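Local atomic coordinates of periplasmic solute binding protein (Pectobacterium atrosepticum, PDB entry 4RY1), a protein that probably binds a sugar in the periplasm and delivers it to an ABC-type transporter. Residues Asp154-Leu159 with Asn240-Gly245; Glu17-Ala22 with Lys317-Gln322. All blocks are in the same frame, centred on the assembly; numbering follows the deposited sequence. Where two conformers were deposited one is given.

Contact 1: Asp154-Leu159 with Asn240-Gly245; sequences DSYYPL and NGELAG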
loop_
_atom_site.group_PDB
_atom_site.type_symbol
_atom_site.label_atom_id
_atom_site.label_comp_id
_atom_site.label_asym_id
_atom_site.label_seq_id
_atom_site.Cartn_x
_atom_site.Cartn_y
_atom_site.Cartn_z
ATOM N N ASP A 154 -28.701 -3.910 8.568
ATOM C CA ASP A 154 -27.995 -4.643 7.518
ATOM C C ASP A 154 -27.034 -3.776 6.667
ATOM O O ASP A 154 -26.128 -4.302 6.030
ATOM C CB ASP A 154 -29.033 -5.325 6.628
ATOM C CG ASP A 154 -28.434 -6.370 5.748
ATOM O OD1 ASP A 154 -27.634 -7.191 6.274
ATOM O OD2 ASP A 154 -28.775 -6.398 4.582
ATOM N N SER A 155 -27.238 -2.459 6.648
ATOM C CA SER A 155 -26.342 -1.548 5.892
ATOM C C SER A 155 -24.978 -1.331 6.542
ATOM O O SER A 155 -24.058 -0.848 5.889
ATOM C CB SER A 155 -26.988 -0.175 5.712
ATOM O OG SER A 155 -28.040 -0.226 4.780
ATOM N N TYR A 156 -24.884 -1.636 7.840
ATOM C CA TYR A 156 -23.711 -1.321 8.660
ATOM C C TYR A 156 -22.760 -2.482 8.845
ATOM O O TYR A 156 -23.172 -3.574 9.214
ATOM C CB TYR A 156 -24.177 -0.836 10.032
ATOM C CG TYR A 156 -24.797 0.542 9.930
ATOM C CD1 TYR A 156 -26.141 0.714 9.604
ATOM C CD2 TYR A 156 -24.021 1.676 10.115
ATOM C CE1 TYR A 156 -26.694 1.990 9.484
ATOM C CE2 TYR A 156 -24.552 2.943 9.991
ATOM C CZ TYR A 156 -25.890 3.102 9.679
ATOM O OH TYR A 156 -26.414 4.373 9.570
ATOM N N TYR A 157 -21.470 -2.204 8.636
ATOM C CA TYR A 157 -20.433 -3.235 8.690
ATOM C C TYR A 157 -19.208 -2.719 9.434
ATOM O O TYR A 157 -18.821 -1.563 9.252
ATOM C CB TYR A 157 -19.970 -3.632 7.283
ATOM C CG TYR A 157 -21.027 -4.237 6.381
ATOM C CD1 TYR A 157 -21.916 -3.429 5.691
ATOM C CD2 TYR A 157 -21.126 -5.608 6.212
ATOM C CE1 TYR A 157 -22.876 -3.972 4.846
ATOM C CE2 TYR A 157 -22.085 -6.172 5.369
ATOM C CZ TYR A 157 -22.960 -5.345 4.693
ATOM O OH TYR A 157 -23.872 -5.906 3.847
ATOM N N PRO A 158 -18.566 -3.593 10.217
ATOM C CA PRO A 158 -17.287 -3.254 10.858
ATOM C C PRO A 158 -16.199 -2.751 9.914
ATOM O O PRO A 158 -15.393 -1.883 10.284
ATOM C CB PRO A 158 -16.854 -4.600 11.467
ATOM C CG PRO A 158 -18.145 -5.244 11.829
ATOM C CD PRO A 158 -19.087 -4.887 10.718
ATOM N N LEU A 159 -16.190 -3.317 8.716
ATOM C CA LEU A 159 -15.065 -3.199 7.788
ATOM C C LEU A 159 -15.542 -3.207 6.338
ATOM O O LEU A 159 -16.405 -4.008 5.971
ATOM C CB LEU A 159 -14.133 -4.389 8.044
ATOM C CG LEU A 159 -12.841 -4.552 7.256
ATOM C CD1 LEU A 159 -11.952 -3.353 7.495
ATOM C CD2 LEU A 159 -12.132 -5.864 7.603
ATOM N N ASN A 240 -20.682 8.192 4.774
ATOM C CA ASN A 240 -21.636 8.352 5.869
ATOM C C ASN A 240 -21.519 7.356 7.043
ATOM O O ASN A 240 -22.396 7.294 7.908
ATOM C CB ASN A 240 -23.059 8.436 5.335
ATOM C CG ASN A 240 -23.664 7.087 5.045
ATOM O OD1 ASN A 240 -23.031 6.040 5.199
ATOM N ND2 ASN A 240 -24.913 7.106 4.618
ATOM N N GLY A 241 -20.435 6.592 7.084
ATOM C CA GLY A 241 -20.141 5.751 8.240
ATOM C C GLY A 241 -20.792 4.393 8.310
ATOM O O GLY A 241 -20.683 3.709 9.332
ATOM N N GLU A 242 -21.454 3.977 7.228
ATOM C CA GLU A 242 -22.025 2.620 7.181
ATOM C C GLU A 242 -20.933 1.540 7.128
ATOM O O GLU A 242 -21.052 0.466 7.716
ATOM C CB GLU A 242 -22.963 2.462 5.985
ATOM C CG GLU A 242 -24.300 3.159 6.210
ATOM C CD GLU A 242 -25.151 3.306 4.976
ATOM O OE1 GLU A 242 -24.791 2.765 3.916
ATOM O OE2 GLU A 242 -26.200 3.978 5.098
ATOM N N LEU A 243 -19.900 1.814 6.347
ATOM C CA LEU A 243 -18.678 0.997 6.367
ATOM C C LEU A 243 -17.733 1.616 7.377
ATOM O O LEU A 243 -17.193 2.704 7.164
ATOM C CB LEU A 243 -18.034 0.940 4.984
ATOM C CG LEU A 243 -18.906 0.461 3.819
ATOM C CD1 LEU A 243 -18.158 0.579 2.506
ATOM C CD2 LEU A 243 -19.367 -0.965 4.061
ATOM N N ALA A 244 -17.550 0.907 8.480
ATOM C CA ALA A 244 -16.976 1.503 9.679
ATOM C C ALA A 244 -15.479 1.238 9.869
ATOM O O ALA A 244 -14.920 1.505 10.927
ATOM C CB ALA A 244 -17.743 1.061 10.904
ATOM N N GLY A 245 -14.825 0.751 8.832
ATOM C CA GLY A 245 -13.414 0.440 8.918
ATOM C C GLY A 245 -12.838 0.215 7.544
ATOM O O GLY A 245 -13.552 -0.177 6.629
HETATM O O HOH W 1 -24.167 0.166 3.399
HETATM O O HOH W 2 -28.409 2.569 4.102
#
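The CG methylene of E242 lies over one face of the Y156 ring, displaced toward the rim on the CE2 and CZ side and 4.0 Å from the ring centroid, a CH-pi contact. With CG of Y156 anti to its carbonyl carbon (chi1 -71°), the ring is carried over E242, its CD2-CE2 side nearest. Ring and carboxylate planes stand 69° apart. Extended beyond CG, the glutamate carries its CD to 4.0 Å from S155 CB, where two waters join the residues: one donates to both E242 OE1 and S155 O, the other donates to OE2 and bonds S155 OG. Glutamate suits the place, offering methylenes to the ring and oxygens to the waters. Its own N donates to N240 OD1 at 3.3 Å, an Asx turn just past helix 236-239, while G241 takes the positive phi between them.

The backbones bond twice, Y157 N to E242 O (2.9 Å, 165°) and A244 N to Y157 O (2.9 Å). The Y157 ring runs beside L243, CD1 3.9 Å from CD2, and stacks on H216. Small residues follow: A244 CB sits 3.3 Å from Y157 O, and at G245 a CB would collide with P158 O. P158 turns from this partner to pack on A144 and F148 of helix 138-152. The pairing is a single parallel beta bridge, fixing the loop after that helix to the lead-in of strand 245-249, probably within one lobe of the periplasmic binding-protein fold.

Contact 2: Glu17-Ala22 with Lys317-Gln322; sequences EATLAA and KALGLQ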
loop_
_atom_site.group_PDB
_atom_site.type_symbol
_atom_site.label_atom_id
_atom_site.label_comp_id
_atom_site.label_asym_id
_atom_site.label_seq_id
_atom_site.Cartn_x
_atom_site.Cartn_y
_atom_site.Cartn_z
ATOM N N GLU A 17 0.125 19.587 -6.084
ATOM C CA GLU A 17 0.543 20.942 -5.693
ATOM C C GLU A 17 1.852 20.911 -4.898
ATOM O O GLU A 17 2.767 21.695 -5.118
ATOM C CB GLU A 17 -0.545 21.648 -4.886
ATOM C CG GLU A 17 -0.151 23.080 -4.510
ATOM C CD GLU A 17 -1.056 23.692 -3.461
ATOM O OE1 GLU A 17 -2.230 23.280 -3.309
ATOM O OE2 GLU A 17 -0.584 24.594 -2.736
ATOM N N ALA A 18 1.915 19.999 -3.952
ATOM C CA ALA A 18 3.050 19.945 -3.049
ATOM C C ALA A 18 4.301 19.539 -3.807
ATOM O O ALA A 18 5.402 20.009 -3.526
ATOM C CB ALA A 18 2.754 18.972 -1.931
ATOM N N THR A 19 4.141 18.600 -4.766
ATOM C CA THR A 19 5.300 18.160 -5.559
ATOM C C THR A 19 5.807 19.302 -6.467
ATOM O O THR A 19 7.017 19.552 -6.600
ATOM C CB THR A 19 4.960 16.916 -6.366
ATOM O OG1 THR A 19 4.460 15.911 -5.481
ATOM C CG2 THR A 19 6.176 16.384 -7.089
ATOM N N LEU A 20 4.871 20.021 -7.067
ATOM C CA LEU A 20 5.220 21.239 -7.813
ATOM C C LEU A 20 5.931 22.281 -6.920
ATOM O O LEU A 20 6.907 22.942 -7.349
ATOM C CB LEU A 20 3.992 21.837 -8.516
ATOM C CG LEU A 20 3.736 21.356 -9.945
ATOM C CD1 LEU A 20 4.844 21.817 -10.882
ATOM C CD2 LEU A 20 3.594 19.854 -10.012
ATOM N N ALA A 21 5.447 22.445 -5.683
ATOM C CA ALA A 21 6.085 23.369 -4.718
ATOM C C ALA A 21 7.537 22.937 -4.487
ATOM O O ALA A 21 8.455 23.757 -4.434
ATOM C CB ALA A 21 5.325 23.368 -3.410
ATOM N N ALA A 22 7.744 21.634 -4.326
ATOM C CA ALA A 22 9.108 21.130 -4.121
ATOM C C ALA A 22 9.995 21.396 -5.334
ATOM O O ALA A 22 11.153 21.774 -5.201
ATOM C CB ALA A 22 9.101 19.648 -3.778
ATOM N N LYS A 317 9.625 20.418 3.609
ATOM C CA LYS A 317 8.485 21.240 4.021
ATOM C C LYS A 317 7.447 21.358 2.905
ATOM O O LYS A 317 6.247 21.327 3.149
ATOM C CB LYS A 317 8.965 22.600 4.488
ATOM C CG LYS A 317 9.643 22.518 5.844
ATOM C CD LYS A 317 10.000 23.904 6.349
ATOM C CE LYS A 317 11.158 24.520 5.615
ATOM N NZ LYS A 317 11.428 25.873 6.188
ATOM N N ALA A 318 7.916 21.442 1.662
ATOM C CA ALA A 318 6.985 21.548 0.540
ATOM C C ALA A 318 6.101 20.312 0.426
ATOM O O ALA A 318 4.905 20.411 0.208
ATOM C CB ALA A 318 7.749 21.787 -0.759
ATOM N N LEU A 319 6.721 19.148 0.540
ATOM C CA LEU A 319 5.998 17.886 0.375
ATOM C C LEU A 319 5.169 17.496 1.589
ATOM O O LEU A 319 4.183 16.791 1.465
ATOM C CB LEU A 319 6.952 16.750 0.019
ATOM C CG LEU A 319 7.444 16.817 -1.419
ATOM C CD1 LEU A 319 8.574 15.845 -1.704
ATOM C CD2 LEU A 319 6.293 16.517 -2.368
ATOM N N GLY A 320 5.596 17.936 2.762
ATOM C CA GLY A 320 4.914 17.565 4.004
ATOM C C GLY A 320 4.649 16.084 4.059
ATOM O O GLY A 320 5.552 15.262 3.836
ATOM N N LEU A 321 3.417 15.734 4.404
ATOM C CA LEU A 321 3.010 14.332 4.545
ATOM C C LEU A 321 2.272 13.792 3.309
ATOM O O LEU A 321 1.658 12.730 3.380
ATOM C CB LEU A 321 2.123 14.151 5.783
ATOM C CG LEU A 321 2.878 14.418 7.090
ATOM C CD1 LEU A 321 1.909 14.401 8.265
ATOM C CD2 LEU A 321 3.950 13.365 7.341
ATOM N N GLN A 322 2.402 14.466 2.177
ATOM C CA GLN A 322 1.664 14.071 0.978
ATOM C C GLN A 322 2.100 12.741 0.354
ATOM O O GLN A 322 1.347 12.179 -0.440
ATOM C CB GLN A 322 1.757 15.180 -0.061
ATOM C CG GLN A 322 1.034 16.450 0.353
ATOM C CD GLN A 322 -0.441 16.232 0.551
ATOM O OE1 GLN A 322 -1.083 15.567 -0.231
ATOM N NE2 GLN A 322 -0.973 16.792 1.634
#
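A21, whose N donates to E17 O at 2.8 Å in the regular helical pattern, sets its CB against the CB of A318, 3.9 Å away. That A318 methyl also meets A22, coming within 3.6 Å of A22 N and within 3.9 Å of A22 CB, so it rests against the helix backbone itself. Alanine suits both sides, since its single methyl lets the two main chains come close: A22 and A318 have their CA atoms only 5.1 Å apart. A18 CB in turn presses on A318 O at 3.4 Å and touches CG of Q322.

This is helix-to-helix packing in what is probably the N-terminal lobe of a periplasmic binding-protein fold, where helix 13-29, which follows strand 3-10, receives the last turn of helix 313-319 and the bend after it. M309 of helix 299-310 touches T19, A22 and L319.

L319 is the larger apolar piece. Its CG stands anti to the carbonyl carbon (chi1 -74°), bringing CD2 to 3.7 Å from T19 OG1 while CG meets A22 CB at 4.0 Å. The T19 hydroxyl is bonded to R15 O one turn back, which makes a threonine acceptable beside a leucine methyl. G320 is the first residue to leave helical angles, with positive phi, suited to glycine, and a type II' turn from L319 to Q322 swings the chain back so that Q322 can reach A18, while Q322 O accepts from R15 NE.

How the contacts relate
From the N terminus, the chain forms strand 3-10 and then helix 13-29, whose 17-22 part waits almost three hundred residues for its partner 317-322; contact 2 thus closes a very long loop. Nested wholly inside that loop, contact 1 closes a shorter one of 80 residues, rich in helix, between 154-159 and 240-245. The contacts do not touch: their centres lie 33 Å apart and their nearest atoms about 20 Å. Contact 2 ties the start of what is probably the N-terminal lobe to chain that returns after strand 284-292, whereas contact 1 works within what is probably the other lobe, joining the loop after helix 138-152 to the chain entering strand 245-249.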